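Local coordinates for protein (lectin) (Hyacinthoides hispanica, PDB 1B2P) that binds mannose as a bulb lectin of a monocot, assembling from four copies of one all-beta chain, at residues N1-F5 and S22-L26; L17-S22 and F34-T38; W52-T56 and T82-S86; L59-R64 and V75-N80. The contacts are given in a common frame with arbitrary orientation. Numbering follows the deposited sequence.

Contact 1. Residues N1-F5 and S22-L26; sequences NNIIF and SLEIL
Leu23, the N-terminal Asn1 and Asn2 carry most of this contact, in which the end-to-end directions of residues 1-4 and 23-25 differ by 137°. Strand 3-5 follows Asn2, which is not extended (phi/psi -110/2); Leu23 to Ile25 are extended, and Asn2 and Leu23 have the closest CA atoms, 5.3 Å apart. One direct backbone hydrogen bond joins the segments, Glu24 N to Asn1 O at 2.9 Å. Asn1, chi1 t, folds its amide over its own chain: ND2 donates to Ile3 O (2.7 Å), and Ile3 N reaches OD1 weakly (3.3 Å). That places Asn1 ND2 3.2 Å from Leu23 CD2. Leu23 (m, t) also sets CD2 3.9 Å from Ile4 CG1, while Asn2 CB meets Ile25 CG2 at 3.8 Å. Three waters fill the gap, linking Asn1 N and ND2 to Ser22 O and Asn1 N to Glu24 O. Leu23 also packs on Leu97 and Leu99, between two sheets of the beta-prism. The chemistry implies a hydrophobic interior edged by a hydrated, polar N-terminus.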
loop_
_atom_site.group_PDB
_atom_site.type_symbol
_atom_site.label_atom_id
_atom_site.label_comp_id
_atom_site.label_asym_id
_atom_site.label_seq_id
_atom_site.Cartn_x
_atom_site.Cartn_y
_atom_site.Cartn_z
ATOM N N ASN A 1 6.097 -0.485 -5.226
ATOM C CA ASN A 1 7.039 0.669 -5.167
ATOM C C ASN A 1 7.138 1.419 -6.519
ATOM O O ASN A 1 6.883 0.806 -7.566
ATOM C CB ASN A 1 8.397 0.058 -4.898
ATOM C CG ASN A 1 9.547 1.059 -4.930
ATOM O OD1 ASN A 1 9.486 2.121 -4.313
ATOM N ND2 ASN A 1 10.549 0.749 -5.692
ATOM N N ASN A 2 7.283 2.732 -6.443
ATOM C CA ASN A 2 7.315 3.595 -7.663
ATOM C C ASN A 2 8.655 4.154 -7.888
ATOM O O ASN A 2 8.821 4.939 -8.826
ATOM C CB ASN A 2 6.284 4.687 -7.475
ATOM C CG ASN A 2 6.462 5.634 -6.269
ATOM O OD1 ASN A 2 5.877 6.748 -6.333
ATOM N ND2 ASN A 2 7.291 5.221 -5.379
ATOM N N ILE A 3 9.748 3.884 -7.122
ATOM C CA ILE A 3 10.966 4.684 -7.202
ATOM C C ILE A 3 12.250 3.854 -7.052
ATOM O O ILE A 3 12.190 2.832 -6.320
ATOM C CB ILE A 3 10.947 5.784 -6.094
ATOM C CG1 ILE A 3 12.227 6.603 -6.045
ATOM C CG2 ILE A 3 10.800 5.074 -4.710
ATOM C CD1 ILE A 3 11.969 7.995 -5.381
ATOM N N ILE A 4 13.238 4.141 -7.831
ATOM C CA ILE A 4 14.581 3.522 -7.603
ATOM C C ILE A 4 15.428 4.670 -7.170
ATOM O O ILE A 4 15.447 5.764 -7.786
ATOM C CB ILE A 4 15.136 2.959 -8.959
ATOM C CG1 ILE A 4 14.281 1.743 -9.225
ATOM C CG2 ILE A 4 16.598 2.584 -8.550
ATOM C CD1 ILE A 4 14.585 1.216 -10.681
ATOM N N PHE A 5 16.205 4.501 -6.069
ATOM C CA PHE A 5 17.219 5.480 -5.707
ATOM C C PHE A 5 18.607 5.197 -6.214
ATOM O O PHE A 5 18.926 4.018 -6.456
ATOM C CB PHE A 5 17.305 5.486 -4.174
ATOM C CG PHE A 5 16.025 5.836 -3.486
ATOM C CD1 PHE A 5 15.900 7.252 -3.245
ATOM C CD2 PHE A 5 15.043 4.997 -3.051
ATOM C CE1 PHE A 5 14.695 7.615 -2.610
ATOM C CE2 PHE A 5 13.854 5.382 -2.462
ATOM C CZ PHE A 5 13.697 6.738 -2.187
ATOM N N SER A 22 10.296 -5.435 -9.929
ATOM C CA SER A 22 9.673 -4.382 -10.833
ATOM C C SER A 22 9.289 -3.187 -9.971
ATOM O O SER A 22 9.180 -3.306 -8.723
ATOM C CB SER A 22 8.465 -4.905 -11.515
ATOM O OG SER A 22 7.469 -5.323 -10.543
ATOM N N LEU A 23 9.077 -2.084 -10.626
ATOM C CA LEU A 23 8.249 -0.999 -10.039
ATOM C C LEU A 23 6.862 -1.218 -10.556
ATOM O O LEU A 23 6.660 -1.690 -11.681
ATOM C CB LEU A 23 8.732 0.342 -10.575
ATOM C CG LEU A 23 10.211 0.676 -10.331
ATOM C CD1 LEU A 23 10.568 2.094 -10.729
ATOM C CD2 LEU A 23 10.573 0.509 -8.835
ATOM N N GLU A 24 5.854 -0.825 -9.774
ATOM C CA GLU A 24 4.471 -1.065 -10.230
ATOM C C GLU A 24 3.576 0.001 -9.619
ATOM O O GLU A 24 3.631 0.156 -8.366
ATOM C CB GLU A 24 3.955 -2.427 -9.846
ATOM C CG GLU A 24 2.493 -2.716 -10.106
ATOM C CD GLU A 24 2.128 -4.110 -9.657
ATOM O OE1 GLU A 24 1.896 -4.268 -8.427
ATOM O OE2 GLU A 24 2.210 -5.003 -10.471
ATOM N N ILE A 25 2.719 0.603 -10.456
ATOM C CA ILE A 25 1.665 1.390 -9.846
ATOM C C ILE A 25 0.363 1.127 -10.643
ATOM O O ILE A 25 0.415 0.543 -11.725
ATOM C CB ILE A 25 1.969 2.855 -10.037
ATOM C CG1 ILE A 25 2.089 3.337 -11.475
ATOM C CG2 ILE A 25 3.260 3.243 -9.249
ATOM C CD1 ILE A 25 2.215 4.846 -11.630
ATOM N N LEU A 26 -0.751 1.667 -10.104
ATOM C CA LEU A 26 -2.025 1.497 -10.803
ATOM C C LEU A 26 -2.528 2.842 -11.315
ATOM O O LEU A 26 -2.351 3.858 -10.627
ATOM C CB LEU A 26 -3.011 0.979 -9.729
ATOM C CG LEU A 26 -3.298 -0.479 -9.541
ATOM C CD1 LEU A 26 -1.997 -1.247 -9.469
ATOM C CD2 LEU A 26 -4.248 -0.655 -8.320
HETATM O O HOH W 1 6.732 -2.492 -6.839
HETATM O O HOH W 2 10.800 -2.415 -6.379
HETATM O O HOH W 3 4.039 0.791 -5.795
#

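Contact 2. Residues L17-S22 and F34-T38; sequences LHATES and FIMQT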
loop_
_atom_site.group_PDB
_atom_site.type_symbol
_atom_site.label_atom_id
_atom_site.label_comp_id
_atom_site.label_asym_id
_atom_site.label_seq_id
_atom_site.Cartn_x
_atom_site.Cartn_y
_atom_site.Cartn_z
ATOM N N LEU A 17 17.224 -3.116 -9.245
ATOM C CA LEU A 17 16.145 -4.043 -9.591
ATOM C C LEU A 17 16.804 -5.345 -10.136
ATOM O O LEU A 17 17.433 -5.195 -11.170
ATOM C CB LEU A 17 15.378 -3.405 -10.730
ATOM C CG LEU A 17 14.232 -2.462 -10.518
ATOM C CD1 LEU A 17 13.462 -2.368 -11.860
ATOM C CD2 LEU A 17 13.268 -2.892 -9.418
ATOM N N HIS A 18 16.683 -6.337 -9.320
ATOM C CA HIS A 18 17.255 -7.631 -9.781
ATOM C C HIS A 18 16.178 -8.199 -10.671
ATOM O O HIS A 18 15.049 -7.840 -10.857
ATOM C CB HIS A 18 17.347 -8.560 -8.531
ATOM C CG HIS A 18 18.364 -8.070 -7.552
ATOM N ND1 HIS A 18 19.719 -8.191 -7.754
ATOM C CD2 HIS A 18 18.204 -7.416 -6.369
ATOM C CE1 HIS A 18 20.380 -7.643 -6.753
ATOM N NE2 HIS A 18 19.480 -7.185 -5.903
ATOM N N ALA A 19 16.642 -9.308 -11.402
ATOM C CA ALA A 19 15.739 -9.989 -12.300
ATOM C C ALA A 19 14.447 -10.439 -11.684
ATOM O O ALA A 19 14.416 -10.955 -10.519
ATOM C CB ALA A 19 16.465 -11.291 -12.831
ATOM N N THR A 20 13.319 -10.255 -12.312
ATOM C CA THR A 20 11.969 -10.471 -11.941
ATOM C C THR A 20 11.380 -9.336 -11.063
ATOM O O THR A 20 10.201 -9.448 -10.792
ATOM C CB THR A 20 11.669 -11.761 -11.089
ATOM O OG1 THR A 20 12.271 -11.783 -9.828
ATOM C CG2 THR A 20 12.336 -12.889 -11.882
ATOM N N GLU A 21 12.276 -8.484 -10.579
ATOM C CA GLU A 21 11.675 -7.389 -9.752
ATOM C C GLU A 21 11.142 -6.243 -10.642
ATOM O O GLU A 21 11.673 -5.996 -11.735
ATOM C CB GLU A 21 12.822 -6.864 -8.840
ATOM C CG GLU A 21 13.181 -7.964 -7.817
ATOM C CD GLU A 21 14.287 -7.491 -6.886
ATOM O OE1 GLU A 21 15.053 -6.572 -7.057
ATOM O OE2 GLU A 21 14.380 -8.176 -5.786
ATOM N N SER A 22 10.296 -5.435 -9.929
ATOM C CA SER A 22 9.673 -4.382 -10.833
ATOM C C SER A 22 9.289 -3.187 -9.971
ATOM O O SER A 22 9.180 -3.306 -8.723
ATOM C CB SER A 22 8.465 -4.905 -11.515
ATOM O OG SER A 22 7.469 -5.323 -10.543
ATOM N N PHE A 34 7.393 -1.723 -14.467
ATOM C CA PHE A 34 8.677 -1.478 -15.144
ATOM C C PHE A 34 9.536 -2.593 -14.580
ATOM O O PHE A 34 9.899 -2.622 -13.411
ATOM C CB PHE A 34 9.294 -0.164 -14.639
ATOM C CG PHE A 34 10.508 0.363 -15.359
ATOM C CD1 PHE A 34 10.500 0.548 -16.762
ATOM C CD2 PHE A 34 11.633 0.653 -14.622
ATOM C CE1 PHE A 34 11.636 1.069 -17.323
ATOM C CE2 PHE A 34 12.799 1.162 -15.228
ATOM C CZ PHE A 34 12.774 1.367 -16.571
ATOM N N ILE A 35 9.827 -3.656 -15.411
ATOM C CA ILE A 35 10.377 -4.886 -14.862
ATOM C C ILE A 35 11.733 -5.298 -15.523
ATOM O O ILE A 35 11.874 -5.142 -16.687
ATOM C CB ILE A 35 9.351 -6.023 -15.060
ATOM C CG1 ILE A 35 9.870 -7.394 -14.605
ATOM C CG2 ILE A 35 8.774 -6.030 -16.484
ATOM C CD1 ILE A 35 8.677 -8.306 -14.344
ATOM N N MET A 36 12.599 -5.735 -14.607
ATOM C CA MET A 36 13.897 -6.298 -15.090
ATOM C C MET A 36 13.640 -7.789 -15.351
ATOM O O MET A 36 13.514 -8.508 -14.364
ATOM C CB MET A 36 14.965 -6.041 -14.031
ATOM C CG MET A 36 16.379 -6.622 -14.358
ATOM S SD MET A 36 17.274 -5.684 -15.592
ATOM C CE MET A 36 16.795 -6.570 -17.118
ATOM N N GLN A 37 13.472 -8.152 -16.611
ATOM C CA GLN A 37 13.124 -9.554 -16.864
ATOM C C GLN A 37 14.367 -10.498 -16.826
ATOM O O GLN A 37 15.537 -10.063 -16.914
ATOM C CB GLN A 37 12.542 -9.674 -18.297
ATOM C CG GLN A 37 11.238 -8.814 -18.328
ATOM C CD GLN A 37 10.468 -8.961 -19.599
ATOM O OE1 GLN A 37 9.259 -8.606 -19.716
ATOM N NE2 GLN A 37 11.060 -9.439 -20.722
ATOM N N THR A 38 13.937 -11.740 -16.658
ATOM C CA THR A 38 14.973 -12.829 -16.581
ATOM C C THR A 38 15.785 -12.918 -17.860
ATOM O O THR A 38 16.988 -13.202 -17.886
ATOM C CB THR A 38 14.320 -14.223 -16.414
ATOM O OG1 THR A 38 13.602 -14.218 -15.160
ATOM C CG2 THR A 38 15.353 -15.315 -16.140
#
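Backbone hydrogen bonds set the frame where the chain leaves strand 16-18 and turns into strand 22-27. A type II turn from His18 to Glu21, with Thr20 at positive phi, is closed by Glu21 N to His18 O (2.9 Å), and the Glu21 side chain folds back so that OE1 accepts from His18 N (2.8 Å). The turn docks on the end of strand 30-36 through Thr20 N to Met36 O (2.7 Å) and Met36 N to Glu21 O (3.0 Å). Beyond it, Ser22 and Ile35 form an antiparallel non-hydrogen-bonded pair, CA to CA 4.1 Å. CA-H...O contacts add to these, Ser22 CA to Phe34 O at 3.1 Å and Ala19 CA to Met36 O at 3.4 Å. Apolar packing lies inward: Leu17 CB is 4.2 Å from Met36 CB, and Leu17 CD1 is 4.5 Å from Phe34 CD2. Two sheets of the beta-prism are thus joined by a corner whose exposed side is held by peptide groups and whose buried side is hydrophobic.

Contact 3. Residues W52-T56 and T82-S86; sequences WATNT and TVWQS
No hydrogen bond spans these segments, and their backbones stay well apart: the nearest CA pairs, Thr54 with Trp84 and Thr56 with Val83, are each 6.9 Å apart. Strand 49-53 ends at Ala53, and the chain bends through Thr54 (phi/psi -80/-9) and Asn55 (58/46) to Thr56 (-116/13). In the other segment, strand 82-85 contains a classic beta bulge, Val83 (psi -4) and Trp84 both facing Val75. Trp84 (chi1 t, chi2 90°) points toward the other segment and offers its ring to Thr54, whose CG2 lies 3.7 Å from the centroid of the six-membered ring, a CH-pi contact 19° off the normal. Trp52, with the same rotamer, turns its edge to the Trp84 face in an offset edge-to-face pair, six-membered centroids 5.8 Å apart and planes at 81°; CZ2 to CZ2 is 4.0 Å. Thr56 CG2 touches Trp84 CB and Val83 O, both at 3.8 Å. Thr54 and Thr56 are p rotamers, and Thr54 OG1 donates to Thr56 OG1 (2.7 Å), which also bonds to Cys40 O. Trp113 of the second subunit packs on Ser86. As in related bulb lectins, tryptophans of different sheets meet inside the prism, typical of the beta-prism II fold.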
loop_
_atom_site.group_PDB
_atom_site.type_symbol
_atom_site.label_atom_id
_atom_site.label_comp_id
_atom_site.label_asym_id
_atom_site.label_seq_id
_atom_site.Cartn_x
_atom_site.Cartn_y
_atom_site.Cartn_z
ATOM N N TRP A 52 7.602 0.087 -23.860
ATOM C CA TRP A 52 8.934 0.560 -24.084
ATOM C C TRP A 52 9.904 -0.487 -23.535
ATOM O O TRP A 52 9.542 -1.192 -22.583
ATOM C CB TRP A 52 9.145 1.866 -23.190
ATOM C CG TRP A 52 10.505 2.474 -23.305
ATOM C CD1 TRP A 52 10.986 3.427 -24.148
ATOM C CD2 TRP A 52 11.674 2.189 -22.472
ATOM N NE1 TRP A 52 12.342 3.753 -23.971
ATOM C CE2 TRP A 52 12.714 2.963 -22.912
ATOM C CE3 TRP A 52 11.846 1.281 -21.459
ATOM C CZ2 TRP A 52 14.028 2.894 -22.367
ATOM C CZ3 TRP A 52 13.139 1.200 -20.869
ATOM C CH2 TRP A 52 14.200 1.997 -21.363
ATOM N N ALA A 53 11.107 -0.556 -24.165
ATOM C CA ALA A 53 12.066 -1.511 -23.608
ATOM C C ALA A 53 13.492 -1.087 -23.945
ATOM O O ALA A 53 13.644 -0.300 -24.896
ATOM C CB ALA A 53 11.853 -2.914 -24.216
ATOM N N THR A 54 14.468 -1.669 -23.194
ATOM C CA THR A 54 15.845 -1.401 -23.577
ATOM C C THR A 54 16.248 -2.324 -24.799
ATOM O O THR A 54 17.224 -1.887 -25.428
ATOM C CB THR A 54 16.786 -1.873 -22.404
ATOM O OG1 THR A 54 16.461 -3.134 -21.935
ATOM C CG2 THR A 54 16.540 -0.875 -21.199
ATOM N N ASN A 55 15.402 -3.239 -25.121
ATOM C CA ASN A 55 15.686 -4.138 -26.278
ATOM C C ASN A 55 16.985 -4.890 -26.087
ATOM O O ASN A 55 17.804 -4.989 -27.034
ATOM C CB ASN A 55 15.785 -3.270 -27.560
ATOM C CG ASN A 55 14.406 -2.690 -27.875
ATOM O OD1 ASN A 55 14.345 -1.484 -28.235
ATOM N ND2 ASN A 55 13.441 -3.571 -27.759
ATOM N N THR A 56 17.165 -5.448 -24.894
ATOM C CA THR A 56 18.399 -6.109 -24.542
ATOM C C THR A 56 18.115 -7.578 -24.313
ATOM O O THR A 56 18.874 -8.258 -23.580
ATOM C CB THR A 56 19.137 -5.402 -23.369
ATOM O OG1 THR A 56 18.140 -5.194 -22.308
ATOM C CG2 THR A 56 19.756 -4.160 -23.876
ATOM N N THR A 82 28.057 -4.192 -19.058
ATOM C CA THR A 82 26.909 -3.258 -19.182
ATOM C C THR A 82 26.359 -3.452 -20.597
ATOM O O THR A 82 27.022 -3.261 -21.618
ATOM C CB THR A 82 27.388 -1.816 -18.999
ATOM O OG1 THR A 82 27.877 -1.747 -17.632
ATOM C CG2 THR A 82 26.283 -0.791 -19.230
ATOM N N VAL A 83 25.067 -3.749 -20.732
ATOM C CA VAL A 83 24.472 -3.962 -22.001
ATOM C C VAL A 83 23.545 -2.863 -22.481
ATOM O O VAL A 83 23.206 -2.686 -23.635
ATOM C CB VAL A 83 23.701 -5.266 -22.082
ATOM C CG1 VAL A 83 24.629 -6.482 -21.921
ATOM C CG2 VAL A 83 22.563 -5.392 -21.036
ATOM N N TRP A 84 23.338 -1.827 -21.539
ATOM C CA TRP A 84 22.505 -0.733 -21.971
ATOM C C TRP A 84 22.716 0.463 -20.968
ATOM O O TRP A 84 22.880 0.051 -19.847
ATOM C CB TRP A 84 20.996 -1.061 -21.982
ATOM C CG TRP A 84 20.114 0.033 -22.496
ATOM C CD1 TRP A 84 19.701 0.264 -23.810
ATOM C CD2 TRP A 84 19.461 1.080 -21.713
ATOM N NE1 TRP A 84 18.913 1.384 -23.828
ATOM C CE2 TRP A 84 18.742 1.906 -22.588
ATOM C CE3 TRP A 84 19.446 1.278 -20.326
ATOM C CZ2 TRP A 84 17.996 3.012 -22.148
ATOM C CZ3 TRP A 84 18.696 2.398 -19.893
ATOM C CH2 TRP A 84 17.978 3.224 -20.787
ATOM N N GLN A 85 22.712 1.653 -21.487
ATOM C CA GLN A 85 22.707 2.779 -20.505
ATOM C C GLN A 85 21.882 3.878 -21.057
ATOM O O GLN A 85 21.872 4.105 -22.296
ATOM C CB GLN A 85 24.167 3.189 -20.252
ATOM C CG GLN A 85 24.913 3.696 -21.471
ATOM C CD GLN A 85 26.395 3.835 -21.044
ATOM O OE1 GLN A 85 27.052 2.881 -20.618
ATOM N NE2 GLN A 85 26.846 5.073 -21.093
ATOM N N SER A 86 21.278 4.650 -20.147
ATOM C CA SER A 86 20.531 5.815 -20.700
ATOM C C SER A 86 21.593 6.749 -21.163
ATOM O O SER A 86 22.728 6.957 -20.787
ATOM C CB SER A 86 19.580 6.351 -19.562
ATOM O OG SER A 86 20.399 6.731 -18.439
#

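Contact 4. Residues L59-R64 and V75-N80; sequences LGNGCR and VITNEN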
loop_
_atom_site.group_PDB
_atom_site.type_symbol
_atom_site.label_atom_id
_atom_site.label_comp_id
_atom_site.label_asym_id
_atom_site.label_seq_id
_atom_site.Cartn_x
_atom_site.Cartn_y
_atom_site.Cartn_z
ATOM N N LEU A 59 20.752 -10.668 -24.267
ATOM C CA LEU A 59 22.133 -10.185 -24.283
ATOM C C LEU A 59 22.962 -10.569 -23.074
ATOM O O LEU A 59 24.169 -10.257 -22.990
ATOM C CB LEU A 59 22.251 -8.683 -24.498
ATOM C CG LEU A 59 21.672 -8.217 -25.859
ATOM C CD1 LEU A 59 21.891 -6.725 -26.038
ATOM C CD2 LEU A 59 22.415 -8.920 -27.049
ATOM N N GLY A 60 22.292 -11.082 -22.068
ATOM C CA GLY A 60 23.069 -11.509 -20.898
ATOM C C GLY A 60 22.213 -12.314 -20.019
ATOM O O GLY A 60 20.985 -12.478 -20.270
ATOM N N ASN A 61 22.785 -12.842 -18.912
ATOM C CA ASN A 61 22.021 -13.546 -17.907
ATOM C C ASN A 61 22.082 -12.867 -16.470
ATOM O O ASN A 61 23.065 -12.180 -16.279
ATOM C CB ASN A 61 22.717 -14.921 -17.616
ATOM C CG ASN A 61 22.798 -15.744 -18.906
ATOM O OD1 ASN A 61 21.720 -16.011 -19.433
ATOM N ND2 ASN A 61 24.033 -16.064 -19.324
ATOM N N GLY A 62 21.029 -13.105 -15.765
ATOM C CA GLY A 62 21.126 -12.681 -14.317
ATOM C C GLY A 62 21.341 -11.138 -14.235
ATOM O O GLY A 62 22.153 -10.582 -13.496
ATOM N N CYS A 63 20.578 -10.437 -15.081
ATOM C CA CYS A 63 20.813 -8.991 -15.232
ATOM C C CYS A 63 20.125 -8.189 -14.042
ATOM O O CYS A 63 19.198 -8.656 -13.440
ATOM C CB CYS A 63 20.230 -8.390 -16.580
ATOM S SG CYS A 63 21.142 -9.386 -17.916
ATOM N N ARG A 64 20.746 -7.035 -13.943
ATOM C CA ARG A 64 20.123 -6.062 -12.904
ATOM C C ARG A 64 20.115 -4.709 -13.487
ATOM O O ARG A 64 20.913 -4.375 -14.367
ATOM C CB ARG A 64 20.988 -6.102 -11.630
ATOM C CG ARG A 64 22.409 -5.650 -11.855
ATOM C CD ARG A 64 23.249 -5.904 -10.543
ATOM N NE ARG A 64 24.585 -5.321 -10.614
ATOM C CZ ARG A 64 25.614 -6.004 -11.200
ATOM N NH1 ARG A 64 25.420 -7.192 -11.790
ATOM N NH2 ARG A 64 26.798 -5.409 -11.200
ATOM N N VAL A 75 21.791 -1.396 -17.355
ATOM C CA VAL A 75 21.472 -2.783 -17.175
ATOM C C VAL A 75 22.850 -3.605 -17.328
ATOM O O VAL A 75 23.527 -3.271 -18.266
ATOM C CB VAL A 75 20.535 -3.243 -18.333
ATOM C CG1 VAL A 75 20.264 -4.723 -18.252
ATOM C CG2 VAL A 75 19.200 -2.455 -18.300
ATOM N N ILE A 76 23.035 -4.335 -16.275
ATOM C CA ILE A 76 24.388 -4.957 -16.161
ATOM C C ILE A 76 24.175 -6.440 -15.985
ATOM O O ILE A 76 23.293 -6.929 -15.306
ATOM C CB ILE A 76 25.097 -4.449 -14.881
ATOM C CG1 ILE A 76 25.283 -2.956 -14.906
ATOM C CG2 ILE A 76 26.457 -5.205 -14.795
ATOM C CD1 ILE A 76 25.840 -2.410 -13.561
ATOM N N THR A 77 25.002 -7.305 -16.680
ATOM C CA THR A 77 24.762 -8.738 -16.505
ATOM C C THR A 77 25.456 -9.359 -15.292
ATOM O O THR A 77 26.226 -8.647 -14.685
ATOM C CB THR A 77 25.338 -9.487 -17.765
ATOM O OG1 THR A 77 26.775 -9.393 -17.691
ATOM C CG2 THR A 77 24.879 -8.805 -19.042
ATOM N N ASN A 78 25.269 -10.642 -15.087
ATOM C CA ASN A 78 25.946 -11.278 -13.925
ATOM C C ASN A 78 27.412 -11.491 -14.205
ATOM O O ASN A 78 28.098 -11.924 -13.256
ATOM C CB ASN A 78 25.329 -12.604 -13.508
ATOM C CG ASN A 78 25.277 -13.694 -14.596
ATOM O OD1 ASN A 78 24.525 -14.674 -14.427
ATOM N ND2 ASN A 78 25.985 -13.519 -15.661
ATOM N N GLU A 79 27.975 -11.113 -15.325
ATOM C CA GLU A 79 29.404 -11.010 -15.552
ATOM C C GLU A 79 29.900 -9.595 -15.589
ATOM O O GLU A 79 30.987 -9.226 -16.042
ATOM C CB GLU A 79 29.788 -11.718 -16.891
ATOM C CG GLU A 79 29.338 -13.159 -16.995
ATOM C CD GLU A 79 30.222 -14.067 -16.142
ATOM O OE1 GLU A 79 31.431 -13.752 -15.997
ATOM O OE2 GLU A 79 29.713 -15.053 -15.574
ATOM N N ASN A 80 29.004 -8.688 -15.094
ATOM C CA ASN A 80 29.329 -7.273 -14.999
ATOM C C ASN A 80 29.669 -6.683 -16.340
ATOM O O ASN A 80 30.487 -5.768 -16.459
ATOM C CB ASN A 80 30.479 -7.071 -14.003
ATOM C CG ASN A 80 30.039 -7.310 -12.583
ATOM O OD1 ASN A 80 30.901 -6.923 -11.748
ATOM N ND2 ASN A 80 28.885 -7.802 -12.169
#
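Arg64, with chi1 p, chi2 and chi3 both t, and chi4 near -85° turning the guanidinium, lies along strand 73-76 and contributes more buried area than any other residue here. Its guanidinium sits flat over Ile76 CG2, which is 3.6 Å from Arg64 NH2, while Arg64 NH1 makes a weak hydrogen bond to Thr77 O (3.3 Å). The two side chains share a sheet face because Arg64 and Ile76 form an antiparallel hydrogen-bonded pair, Arg64 N to Ile76 O and Ile76 N to Arg64 O both 2.9 Å. Asn78 N donates to Asn61 O (2.9 Å). Thr77, chi1 p, has its OG1 accepting from Glu79 N (3.2 Å), an ST turn inside the type I turn from Thr77 to Asn80. Its CG2 packs 3.7 Å from Gly60 CA, where a CB would clash; Gly62, at positive phi, likewise leaves room for Asn78 OD1. Cys63, chi1 m, places CB 4.0 Å from Val75 CG1 and SG 3.9 Å from Thr77 CG2, and its disulfide to Cys40 ties the loop to the segment after strand 30-36. Peptide pairing, a covalent bridge and apolar packing fix an otherwise irregular loop, with the arginine's charge kept at the partly exposed surface.

Overall arrangement
Contacts 1, 2 and 3 lie where different sheets meet, while contact 4 pairs neighbouring strands of one sheet. Contacts 1 and 2 share Ser22 and have centres 11 Å apart; the Leu23 O to Phe34 N approach, 2.9 Å and probably a hydrogen bond, joins them, and Ile4 CD1 packs on Leu17 CG at 3.7 Å. Met36 of contact 2 lies against contact 4, its CG 3.6 Å from Cys63 O. Contact 4 is nested within the loop that contact 3 closes, and the Val83 to Val75 pairing links them. Phe34 CE1 meets Trp52 CZ3 at 3.9 Å, bringing contact 3 to contact 2. Contacts 1 and 3, centres about 18 Å apart, both touch the second subunit.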